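Local structure of peptidoglycan-recognition protein-SD (Drosophila melanogaster, 2RKQ) at residues P15-I19 with K61-I65; T24-A29 with A130-E134; Y67-G72 with S97-I103; F89-N93 with H141-S145. The protein binds bacterial peptidoglycan as a secreted innate immune sensor and helps activate the Toll pathway in response to Gram-positive bacteria. All coordinates share one frame. Residue numbers count along the deposited sequence, not the author numbering.

Contact 1: residues P15-I19 with K61-I65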
loop_
_atom_site.group_PDB
_atom_site.type_symbol
_atom_site.label_atom_id
_atom_site.label_comp_id
_atom_site.label_asym_id
_atom_site.label_seq_id
_atom_site.Cartn_x
_atom_site.Cartn_y
_atom_site.Cartn_z
ATOM N N PRO A 15 0.241 16.700 1.685
ATOM C CA PRO A 15 -1.161 16.620 1.325
ATOM C C PRO A 15 -1.741 17.991 1.028
ATOM O O PRO A 15 -1.281 18.981 1.577
ATOM C CB PRO A 15 -1.807 16.050 2.592
ATOM C CG PRO A 15 -0.740 15.258 3.207
ATOM C CD PRO A 15 0.498 16.086 3.002
ATOM N N ASN A 16 -2.715 18.018 0.134
ATOM C CA ASN A 16 -3.479 19.229 -0.137
ATOM C C ASN A 16 -4.934 18.833 0.012
ATOM O O ASN A 16 -5.586 18.286 -0.895
ATOM C CB ASN A 16 -3.121 19.863 -1.490
ATOM C CG ASN A 16 -3.675 19.106 -2.668
ATOM O OD1 ASN A 16 -3.576 19.564 -3.810
ATOM N ND2 ASN A 16 -4.263 17.948 -2.413
ATOM N N GLY A 17 -5.398 19.026 1.227
ATOM C CA GLY A 17 -6.737 18.653 1.595
ATOM C C GLY A 17 -6.647 17.915 2.904
ATOM O O GLY A 17 -5.667 17.213 3.178
ATOM N N ALA A 18 -7.694 18.066 3.700
ATOM C CA ALA A 18 -7.816 17.376 4.963
ATOM C C ALA A 18 -7.937 15.901 4.713
ATOM O O ALA A 18 -8.453 15.458 3.677
ATOM C CB ALA A 18 -9.044 17.882 5.715
ATOM N N ILE A 19 -7.425 15.136 5.665
ATOM C CA ILE A 19 -7.617 13.708 5.645
ATOM C C ILE A 19 -8.182 13.312 6.992
ATOM O O ILE A 19 -7.667 13.738 8.023
ATOM C CB ILE A 19 -6.305 12.970 5.373
ATOM C CG1 ILE A 19 -5.773 13.315 3.978
ATOM C CG2 ILE A 19 -6.541 11.462 5.423
ATOM C CD1 ILE A 19 -4.325 12.910 3.776
ATOM N N LYS A 61 -8.097 13.714 -7.541
ATOM C CA LYS A 61 -8.442 14.767 -6.583
ATOM C C LYS A 61 -8.406 14.268 -5.119
ATOM O O LYS A 61 -9.069 14.816 -4.232
ATOM C CB LYS A 61 -9.802 15.418 -6.946
ATOM C CG LYS A 61 -10.051 15.644 -8.449
ATOM C CD LYS A 61 -9.182 16.756 -9.014
ATOM C CE LYS A 61 -9.624 17.119 -10.439
ATOM N NZ LYS A 61 -10.585 18.278 -10.453
ATOM N N PHE A 62 -7.591 13.244 -4.871
ATOM C CA PHE A 62 -7.296 12.809 -3.495
ATOM C C PHE A 62 -6.486 13.885 -2.788
ATOM O O PHE A 62 -5.791 14.675 -3.446
ATOM C CB PHE A 62 -6.472 11.512 -3.476
ATOM C CG PHE A 62 -7.185 10.299 -3.989
ATOM C CD1 PHE A 62 -6.461 9.129 -4.197
ATOM C CD2 PHE A 62 -8.566 10.292 -4.230
ATOM C CE1 PHE A 62 -7.096 7.977 -4.649
ATOM C CE2 PHE A 62 -9.215 9.129 -4.696
ATOM C CZ PHE A 62 -8.459 7.978 -4.913
ATOM N N SER A 63 -6.575 13.914 -1.457
ATOM C CA SER A 63 -5.762 14.814 -0.662
ATOM C C SER A 63 -4.276 14.490 -0.679
ATOM O O SER A 63 -3.465 15.348 -0.347
ATOM C CB SER A 63 -6.241 14.825 0.780
ATOM O OG SER A 63 -7.601 15.238 0.824
ATOM N N ASP A 64 -3.936 13.244 -1.022
ATOM C CA ASP A 64 -2.549 12.771 -0.966
ATOM C C ASP A 64 -2.527 11.483 -1.731
ATOM O O ASP A 64 -3.581 10.969 -2.114
ATOM C CB ASP A 64 -2.167 12.541 0.504
ATOM C CG ASP A 64 -0.680 12.291 0.730
ATOM O OD1 ASP A 64 -0.376 11.842 1.846
ATOM O OD2 ASP A 64 0.151 12.553 -0.165
ATOM N N ILE A 65 -1.328 10.956 -1.969
ATOM C CA ILE A 65 -1.211 9.579 -2.438
ATOM C C ILE A 65 -2.089 8.696 -1.542
ATOM O O ILE A 65 -2.190 8.935 -0.349
ATOM C CB ILE A 65 0.268 9.141 -2.442
ATOM C CG1 ILE A 65 0.470 7.908 -3.319
ATOM C CG2 ILE A 65 0.857 9.071 -0.999
ATOM C CD1 ILE A 65 1.945 7.705 -3.648
#
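Two irregular segments meet here around S63, and most of the polar chemistry passes through that residue. Its carbonyl oxygen accepts the backbone amide of N16 (N16 N to S63 O, 2.8 Å), with a weak second bond from the side-chain amide (N16 ND2 to S63 O, 3.4 Å); the p rotamer of N16 folds ND2 back to this oxygen. The hydroxyl supplies the return link, S63 OG donating to A18 O at 3.0 Å, while S63 CA makes a CH...O contact to N16 O (3.5 Å). G17, between these partners, lies at backbone angles fit for glycine, and a CB would clash with S63 OG. Van der Waals contacts close the flank: I19 CG1 rests 3.6 Å from S63 CB, and I19 CD1 3.9 Å from D64 CB. The D64 carboxylate is satisfied outside the pair, by a salt bridge to R7 and a hydrogen bond from Q53, while R81 takes the carbonyls of D64 and I65. The result is a surface contact between two loops of the mixed α/β fold of the PGRP (amidase 2) family, joining the loop that leads from strand 4-5 to strand 26-33 with the link between helix 42-58 and strand 69-71.

Contact 2: residues T24-A29 with A130-E134; sequences TPLPRA and AQLVE
Segment 24-29 enters extended through a cis peptide bond before P25, runs through L26 (phi/psi -82/139), turns a corner at P27 (-72/-17) and resumes as strand at R28-A29. Segment 130-134 starts at A130 with positive phi (64/27), the C-prime residue of a Schellman motif ending helix 113-128, then extends through L132 (-133/136) and V133 (-66/154). The two run parallel, with a single bridge pairing L26 and L132 (CA-CA 4.5 Å). L26 makes both backbone bonds: L26 N to Q131 O, 2.8 Å, and V133 N to L26 O, 2.9 Å, both nearly linear. CH...O contacts supplement them, P25 CA to Q131 O (3.6 Å) and L132 CA to L26 O (3.5 Å). V133, chi1 m, lays CG1 3.7 Å from P25 CB and CG2 3.7 Å from P27 CA. L132, in the t,p rotamer, carries CD1 to 3.3 Å from L26 O and 4.1 Å from A29 CB, while also packing on L123 and A126 of helix 113-128. At the open end one water bridges T24 OG1 (2.8 Å) and A130 O (2.7 Å), donating to the carbonyl. L26 thus supplies both the donor and the acceptor; the chain turns at P27 and the partner at E134, so the parallel pairing ends after one bridge, and aliphatic and proline contacts fill it out.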
loop_
_atom_site.group_PDB
_atom_site.type_symbol
_atom_site.label_atom_id
_atom_site.label_comp_id
_atom_site.label_asym_id
_atom_site.label_seq_id
_atom_site.Cartn_x
_atom_site.Cartn_y
_atom_site.Cartn_z
ATOM N N THR A 24 -5.113 3.937 15.514
ATOM C CA THR A 24 -4.124 2.859 15.414
ATOM C C THR A 24 -4.042 2.167 16.782
ATOM O O THR A 24 -4.301 2.807 17.808
ATOM C CB THR A 24 -2.725 3.389 15.056
ATOM O OG1 THR A 24 -2.343 4.358 16.038
ATOM C CG2 THR A 24 -2.703 4.013 13.669
ATOM N N PRO A 25 -3.660 0.879 16.816
ATOM C CA PRO A 25 -3.304 0.017 15.686
ATOM C C PRO A 25 -4.519 -0.344 14.846
ATOM O O PRO A 25 -5.629 -0.500 15.364
ATOM C CB PRO A 25 -2.717 -1.222 16.371
ATOM C CG PRO A 25 -3.361 -1.248 17.706
ATOM C CD PRO A 25 -3.518 0.175 18.109
ATOM N N LEU A 26 -4.298 -0.447 13.535
ATOM C CA LEU A 26 -5.380 -0.693 12.601
ATOM C C LEU A 26 -5.728 -2.163 12.548
ATOM O O LEU A 26 -4.830 -2.999 12.591
ATOM C CB LEU A 26 -4.978 -0.224 11.214
ATOM C CG LEU A 26 -4.592 1.247 11.137
ATOM C CD1 LEU A 26 -3.875 1.543 9.841
ATOM C CD2 LEU A 26 -5.818 2.145 11.303
ATOM N N PRO A 27 -7.033 -2.485 12.490
ATOM C CA PRO A 27 -7.414 -3.898 12.442
ATOM C C PRO A 27 -7.131 -4.650 11.146
ATOM O O PRO A 27 -7.146 -5.883 11.170
ATOM C CB PRO A 27 -8.910 -3.895 12.742
ATOM C CG PRO A 27 -9.315 -2.498 12.928
ATOM C CD PRO A 27 -8.191 -1.586 12.641
ATOM N N ARG A 28 -6.884 -3.938 10.044
ATOM C CA ARG A 28 -6.773 -4.589 8.731
ATOM C C ARG A 28 -5.610 -4.046 7.935
ATOM O O ARG A 28 -5.259 -2.880 8.079
ATOM C CB ARG A 28 -8.039 -4.374 7.892
ATOM C CG ARG A 28 -9.316 -4.535 8.663
ATOM C CD ARG A 28 -10.488 -4.689 7.726
ATOM N NE ARG A 28 -10.770 -3.508 6.913
ATOM C CZ ARG A 28 -12.004 -3.202 6.495
ATOM N NH1 ARG A 28 -13.033 -3.968 6.836
ATOM N NH2 ARG A 28 -12.213 -2.125 5.757
ATOM N N ALA A 29 -5.029 -4.906 7.100
ATOM C CA ALA A 29 -4.061 -4.489 6.076
ATOM C C ALA A 29 -4.608 -4.907 4.729
ATOM O O ALA A 29 -5.131 -6.009 4.592
ATOM C CB ALA A 29 -2.706 -5.141 6.323
ATOM N N ALA A 130 2.912 -0.856 16.468
ATOM C CA ALA A 130 1.522 -0.550 16.852
ATOM C C ALA A 130 0.753 0.214 15.771
ATOM O O ALA A 130 -0.166 0.969 16.076
ATOM C CB ALA A 130 1.470 0.229 18.180
ATOM N N GLN A 131 1.152 0.034 14.508
ATOM C CA GLN A 131 0.401 0.626 13.396
ATOM C C GLN A 131 -0.706 -0.324 12.972
ATOM O O GLN A 131 -1.750 0.097 12.471
ATOM C CB GLN A 131 1.318 0.916 12.205
ATOM C CG GLN A 131 2.367 1.963 12.512
ATOM C CD GLN A 131 3.345 2.180 11.393
ATOM O OE1 GLN A 131 4.271 2.989 11.526
ATOM N NE2 GLN A 131 3.165 1.467 10.290
ATOM N N LEU A 132 -0.459 -1.613 13.203
ATOM C CA LEU A 132 -1.341 -2.682 12.787
ATOM C C LEU A 132 -1.518 -3.623 13.969
ATOM O O LEU A 132 -0.552 -3.924 14.660
ATOM C CB LEU A 132 -0.677 -3.410 11.617
ATOM C CG LEU A 132 -1.440 -4.514 10.884
ATOM C CD1 LEU A 132 -2.739 -4.035 10.219
ATOM C CD2 LEU A 132 -0.510 -5.152 9.853
ATOM N N VAL A 133 -2.749 -4.059 14.226
ATOM C CA VAL A 133 -2.963 -4.980 15.327
ATOM C C VAL A 133 -2.287 -6.307 15.037
ATOM O O VAL A 133 -2.089 -6.671 13.866
ATOM C CB VAL A 133 -4.457 -5.252 15.603
ATOM C CG1 VAL A 133 -5.206 -3.959 15.886
ATOM C CG2 VAL A 133 -5.095 -5.978 14.466
ATOM N N GLU A 134 -1.923 -7.036 16.088
ATOM C CA GLU A 134 -1.295 -8.321 15.877
ATOM C C GLU A 134 -2.245 -9.296 15.181
ATOM O O GLU A 134 -1.854 -9.977 14.228
ATOM C CB GLU A 134 -0.791 -8.905 17.196
ATOM C CG GLU A 134 0.028 -10.180 16.992
ATOM C CD GLU A 134 0.346 -10.904 18.279
ATOM O OE1 GLU A 134 -0.518 -10.938 19.174
ATOM O OE2 GLU A 134 1.463 -11.463 18.344
HETATM O O HOH W 1 -0.901 2.862 17.871
#

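Contact 3: residues Y67-G72 with S97-I103; sequences YHYLIG and SLGIAFI
Strands 69-71 and 97-102 run parallel, their axes 4.6 Å apart at closest and crossing at -20°. Y69 pairs with I100, L70 with A101 and I71 with F102 (CA-CA 4.7-4.8 Å). Backbone hydrogen bonds alternate along the ladder: A101 N to Y69 O (2.9 Å), I71 N to A101 O (2.8 Å) and I103 N to I71 O (2.8 Å). Before it, G99 O accepts both H68 N (2.9 Å) and Y69 N (3.2 Å). At the far end a water donates to I71 O and I103 O, 2.9 Å each. Two CH-pi contacts lie over ring faces: A101 CB is 3.5 Å from the Y67 ring centroid (Y67 chi1 m), and I71 CD1 4.2 Å from that of F102. Among aliphatic pairs, I71 CD1 meets I100 CG2 at 3.7 Å and L70 CD2 meets A101 CB at 4.0 Å. The face bearing Y69, I71 and F102 packs on helix 113-128, that of L70 on helix 42-58. This is the centre of the mixed β-sheet, sandwiched between helices, that defines the PGRP (amidase 2) fold.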
loop_
_atom_site.group_PDB
_atom_site.type_symbol
_atom_site.label_atom_id
_atom_site.label_comp_id
_atom_site.label_asym_id
_atom_site.label_seq_id
_atom_site.Cartn_x
_atom_site.Cartn_y
_atom_site.Cartn_z
ATOM N N TYR A 67 -2.245 5.565 -0.444
ATOM C CA TYR A 67 -1.776 4.429 0.354
ATOM C C TYR A 67 -0.863 4.863 1.479
ATOM O O TYR A 67 -0.288 5.965 1.453
ATOM C CB TYR A 67 -1.035 3.441 -0.565
ATOM C CG TYR A 67 -1.951 2.879 -1.612
ATOM C CD1 TYR A 67 -1.908 3.326 -2.915
ATOM C CD2 TYR A 67 -2.891 1.916 -1.278
ATOM C CE1 TYR A 67 -2.783 2.825 -3.851
ATOM C CE2 TYR A 67 -3.774 1.423 -2.201
ATOM C CZ TYR A 67 -3.708 1.865 -3.484
ATOM O OH TYR A 67 -4.606 1.337 -4.386
ATOM N N HIS A 68 -0.735 3.986 2.479
ATOM C CA HIS A 68 0.183 4.211 3.587
ATOM C C HIS A 68 1.607 3.837 3.258
ATOM O O HIS A 68 2.551 4.474 3.756
ATOM C CB HIS A 68 -0.293 3.461 4.823
ATOM C CG HIS A 68 -1.691 3.818 5.183
ATOM N ND1 HIS A 68 -2.023 4.968 5.863
ATOM C CD2 HIS A 68 -2.860 3.227 4.850
ATOM C CE1 HIS A 68 -3.340 5.048 5.963
ATOM N NE2 HIS A 68 -3.868 3.999 5.362
ATOM N N TYR A 69 1.767 2.786 2.448
ATOM C CA TYR A 69 3.088 2.353 2.017
ATOM C C TYR A 69 2.987 1.847 0.602
ATOM O O TYR A 69 1.956 1.284 0.213
ATOM C CB TYR A 69 3.574 1.199 2.876
ATOM C CG TYR A 69 3.851 1.551 4.309
ATOM C CD1 TYR A 69 2.965 1.162 5.327
ATOM C CD2 TYR A 69 5.004 2.245 4.661
ATOM C CE1 TYR A 69 3.219 1.482 6.666
ATOM C CE2 TYR A 69 5.277 2.554 5.995
ATOM C CZ TYR A 69 4.382 2.152 6.989
ATOM O OH TYR A 69 4.633 2.450 8.315
ATOM N N LEU A 70 4.062 2.033 -0.159
ATOM C CA LEU A 70 4.161 1.475 -1.511
ATOM C C LEU A 70 5.472 0.748 -1.630
ATOM O O LEU A 70 6.450 1.118 -0.990
ATOM C CB LEU A 70 4.067 2.576 -2.571
ATOM C CG LEU A 70 2.661 3.189 -2.599
ATOM C CD1 LEU A 70 2.623 4.470 -1.745
ATOM C CD2 LEU A 70 2.204 3.440 -4.016
ATOM N N ILE A 71 5.489 -0.284 -2.455
ATOM C CA ILE A 71 6.662 -1.144 -2.547
ATOM C C ILE A 71 7.146 -1.219 -3.986
ATOM O O ILE A 71 6.418 -1.648 -4.878
ATOM C CB ILE A 71 6.371 -2.554 -2.014
ATOM C CG1 ILE A 71 5.772 -2.470 -0.591
ATOM C CG2 ILE A 71 7.664 -3.371 -1.999
ATOM C CD1 ILE A 71 5.399 -3.799 -0.018
ATOM N N GLY A 72 8.362 -0.729 -4.205
ATOM C CA GLY A 72 8.911 -0.713 -5.557
ATOM C C GLY A 72 9.472 -2.057 -5.944
ATOM O O GLY A 72 9.745 -2.910 -5.092
ATOM N N SER A 97 -7.918 0.557 7.962
ATOM C CA SER A 97 -7.158 -0.265 7.026
ATOM C C SER A 97 -5.833 0.355 6.651
ATOM O O SER A 97 -5.786 1.485 6.200
ATOM C CB SER A 97 -7.982 -0.479 5.758
ATOM O OG SER A 97 -9.238 -1.061 6.090
ATOM N N LEU A 98 -4.771 -0.416 6.824
ATOM C CA LEU A 98 -3.461 -0.026 6.351
ATOM C C LEU A 98 -3.326 -0.439 4.896
ATOM O O LEU A 98 -3.366 -1.629 4.580
ATOM C CB LEU A 98 -2.401 -0.753 7.177
ATOM C CG LEU A 98 -0.965 -0.315 6.925
ATOM C CD1 LEU A 98 -0.737 1.090 7.511
ATOM C CD2 LEU A 98 -0.022 -1.323 7.560
ATOM N N GLY A 99 -3.180 0.533 3.997
ATOM C CA GLY A 99 -3.113 0.230 2.562
ATOM C C GLY A 99 -1.679 0.167 2.091
ATOM O O GLY A 99 -0.914 1.141 2.244
ATOM N N ILE A 100 -1.318 -0.982 1.524
ATOM C CA ILE A 100 0.038 -1.212 1.028
ATOM C C ILE A 100 -0.106 -1.557 -0.446
ATOM O O ILE A 100 -0.783 -2.522 -0.791
ATOM C CB ILE A 100 0.676 -2.396 1.761
ATOM C CG1 ILE A 100 0.807 -2.078 3.259
ATOM C CG2 ILE A 100 2.055 -2.668 1.181
ATOM C CD1 ILE A 100 0.978 -3.295 4.121
ATOM N N ALA A 101 0.506 -0.747 -1.311
ATOM C CA ALA A 101 0.405 -0.992 -2.751
ATOM C C ALA A 101 1.747 -1.354 -3.332
ATOM O O ALA A 101 2.747 -0.669 -3.097
ATOM C CB ALA A 101 -0.165 0.227 -3.480
ATOM N N PHE A 102 1.775 -2.454 -4.077
ATOM C CA PHE A 102 2.953 -2.777 -4.841
ATOM C C PHE A 102 2.923 -1.959 -6.115
ATOM O O PHE A 102 1.897 -1.900 -6.822
ATOM C CB PHE A 102 2.942 -4.253 -5.212
ATOM C CG PHE A 102 3.313 -5.183 -4.090
ATOM C CD1 PHE A 102 2.420 -5.456 -3.059
ATOM C CD2 PHE A 102 4.552 -5.835 -4.108
ATOM C CE1 PHE A 102 2.765 -6.332 -2.044
ATOM C CE2 PHE A 102 4.906 -6.723 -3.095
ATOM C CZ PHE A 102 4.012 -6.979 -2.070
ATOM N N ILE A 103 4.053 -1.332 -6.403
ATOM C CA ILE A 103 4.155 -0.536 -7.620
ATOM C C ILE A 103 4.322 -1.499 -8.790
ATOM O O ILE A 103 5.253 -2.322 -8.803
ATOM C CB ILE A 103 5.336 0.446 -7.574
ATOM C CG1 ILE A 103 5.165 1.414 -6.385
ATOM C CG2 ILE A 103 5.440 1.178 -8.934
ATOM C CD1 ILE A 103 6.381 2.268 -6.081
HETATM O O HOH W 2 6.394 -3.945 -6.673
#

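Contact 4: residues F89-N93 with H141-S145; sequences FAGPN and HRQVS
H141, leaving strand 136-140, has a chi1 t side chain that donates from NE2 to F89 O (2.7 Å), while its ND1 is hydrogen-bonded to S149. F89, chi1 p, sets its ring against Y67, at whose side H141 also lies. R142 (phi/psi -62/-18) and Q143 (-83/-13) take helical angles, in a turn closed by V144 N to H141 O at 2.9 Å. V144 is the main partner and meets a type II' turn over G91 (52/-123) and P92 (-58/-19), in which N93 N is bonded to A90 O at 2.9 Å: V144 CG2 packs 3.7 Å from A90 CB, and V144 O accepts N93 ND2 (2.9 Å; N93 chi1 m). A water donates to V144 O (3.1 Å) and A90 O (2.9 Å), bridging the turns. S145 follows with CB 4.3 Å from A90 CA. H141 and S149 probably correspond to a zinc-binding histidine and the cysteine of amidase-active PGRPs; serine in place of cysteine is consistent with a recognition-type site.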
loop_
_atom_site.group_PDB
_atom_site.type_symbol
_atom_site.label_atom_id
_atom_site.label_comp_id
_atom_site.label_asym_id
_atom_site.label_seq_id
_atom_site.Cartn_x
_atom_site.Cartn_y
_atom_site.Cartn_z
ATOM N N PHE A 89 -8.395 4.339 -0.968
ATOM C CA PHE A 89 -8.286 3.214 -1.895
ATOM C C PHE A 89 -9.537 2.340 -1.909
ATOM O O PHE A 89 -9.665 1.501 -2.788
ATOM C CB PHE A 89 -7.021 2.369 -1.620
ATOM C CG PHE A 89 -6.902 1.906 -0.202
ATOM C CD1 PHE A 89 -7.561 0.760 0.230
ATOM C CD2 PHE A 89 -6.134 2.624 0.707
ATOM C CE1 PHE A 89 -7.453 0.347 1.568
ATOM C CE2 PHE A 89 -6.030 2.223 2.040
ATOM C CZ PHE A 89 -6.682 1.080 2.469
ATOM N N ALA A 90 -10.475 2.552 -0.979
ATOM C CA ALA A 90 -11.602 1.629 -0.857
ATOM C C ALA A 90 -12.931 2.269 -0.475
ATOM O O ALA A 90 -13.842 1.572 -0.015
ATOM C CB ALA A 90 -11.252 0.525 0.152
ATOM N N GLY A 91 -13.039 3.587 -0.632
ATOM C CA GLY A 91 -14.307 4.280 -0.323
ATOM C C GLY A 91 -14.820 3.953 1.073
ATOM O O GLY A 91 -14.119 4.143 2.055
ATOM N N PRO A 92 -16.055 3.429 1.183
ATOM C CA PRO A 92 -16.606 3.125 2.507
ATOM C C PRO A 92 -15.769 2.144 3.322
ATOM O O PRO A 92 -15.904 2.070 4.557
ATOM C CB PRO A 92 -17.971 2.503 2.182
ATOM C CG PRO A 92 -17.868 2.038 0.801
ATOM C CD PRO A 92 -16.991 3.069 0.109
ATOM N N ASN A 93 -14.901 1.399 2.639
ATOM C CA ASN A 93 -14.051 0.411 3.300
ATOM C C ASN A 93 -12.640 0.901 3.608
ATOM O O ASN A 93 -11.770 0.119 3.960
ATOM C CB ASN A 93 -14.025 -0.882 2.482
ATOM C CG ASN A 93 -15.395 -1.519 2.389
ATOM O OD1 ASN A 93 -16.142 -1.560 3.369
ATOM N ND2 ASN A 93 -15.746 -1.996 1.201
ATOM N N HIS A 141 -7.032 -5.872 -2.137
ATOM C CA HIS A 141 -7.798 -4.694 -2.525
ATOM C C HIS A 141 -9.166 -5.109 -3.101
ATOM O O HIS A 141 -10.189 -4.511 -2.782
ATOM C CB HIS A 141 -6.942 -3.941 -3.537
ATOM C CG HIS A 141 -7.350 -2.522 -3.776
ATOM N ND1 HIS A 141 -6.747 -1.754 -4.748
ATOM C CD2 HIS A 141 -8.283 -1.736 -3.189
ATOM C CE1 HIS A 141 -7.294 -0.551 -4.750
ATOM N NE2 HIS A 141 -8.235 -0.517 -3.821
ATOM N N ARG A 142 -9.174 -6.169 -3.908
ATOM C CA ARG A 142 -10.411 -6.649 -4.524
ATOM C C ARG A 142 -11.462 -7.120 -3.514
ATOM O O ARG A 142 -12.640 -7.270 -3.864
ATOM C CB ARG A 142 -10.115 -7.799 -5.484
ATOM C CG ARG A 142 -9.408 -8.990 -4.857
ATOM C CD ARG A 142 -9.286 -10.139 -5.841
ATOM N NE ARG A 142 -8.459 -9.771 -6.980
ATOM C CZ ARG A 142 -8.196 -10.592 -7.986
ATOM N NH1 ARG A 142 -8.685 -11.830 -7.967
ATOM N NH2 ARG A 142 -7.440 -10.180 -8.994
ATOM N N GLN A 143 -11.046 -7.399 -2.283
ATOM C CA GLN A 143 -12.005 -7.828 -1.265
ATOM C C GLN A 143 -12.717 -6.640 -0.616
ATOM O O GLN A 143 -13.724 -6.831 0.073
ATOM C CB GLN A 143 -11.330 -8.683 -0.201
ATOM C CG GLN A 143 -10.665 -9.918 -0.775
ATOM C CD GLN A 143 -9.967 -10.716 0.283
ATOM O OE1 GLN A 143 -8.725 -10.689 0.396
ATOM N NE2 GLN A 143 -10.752 -11.452 1.068
ATOM N N VAL A 144 -12.205 -5.430 -0.850
ATOM C CA VAL A 144 -12.767 -4.232 -0.237
ATOM C C VAL A 144 -13.195 -3.161 -1.240
ATOM O O VAL A 144 -13.769 -2.139 -0.851
ATOM C CB VAL A 144 -11.788 -3.606 0.775
ATOM C CG1 VAL A 144 -11.415 -4.611 1.860
ATOM C CG2 VAL A 144 -10.532 -3.071 0.082
ATOM N N SER A 145 -12.903 -3.387 -2.516
ATOM C CA SER A 145 -13.179 -2.426 -3.569
ATOM C C SER A 145 -13.452 -3.219 -4.829
ATOM O O SER A 145 -12.931 -4.330 -4.983
ATOM C CB SER A 145 -11.967 -1.535 -3.778
ATOM O OG SER A 145 -12.231 -0.514 -4.732
HETATM O O HOH W 3 -15.491 0.215 -1.938
#

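Overall arrangement
The centre of contact 3 lies about 1 Å from the centre of the chain; the centres of contacts 1, 2 and 4 are about 16, 14 and 13 Å from it. Contact 3 shares the sheet with contact 2 through neighbouring strands 97-102 and 26-33, where R28 O and L98 N are 2.8 Å apart, a probable hydrogen bond. Contact 4 meets it at what probably corresponds to the zinc site of amidase-active PGRPs: Y67 OH lies 3.3 Å from H141 CE1, and Y67 CE2 3.4 Å from F89 CB. R28 NH2 reaches N93 O at 2.9 Å, joining contacts 2 and 4. Contact 1 is more peripheral, with I65 CD1 packed 3.8 Å from L70 CD1.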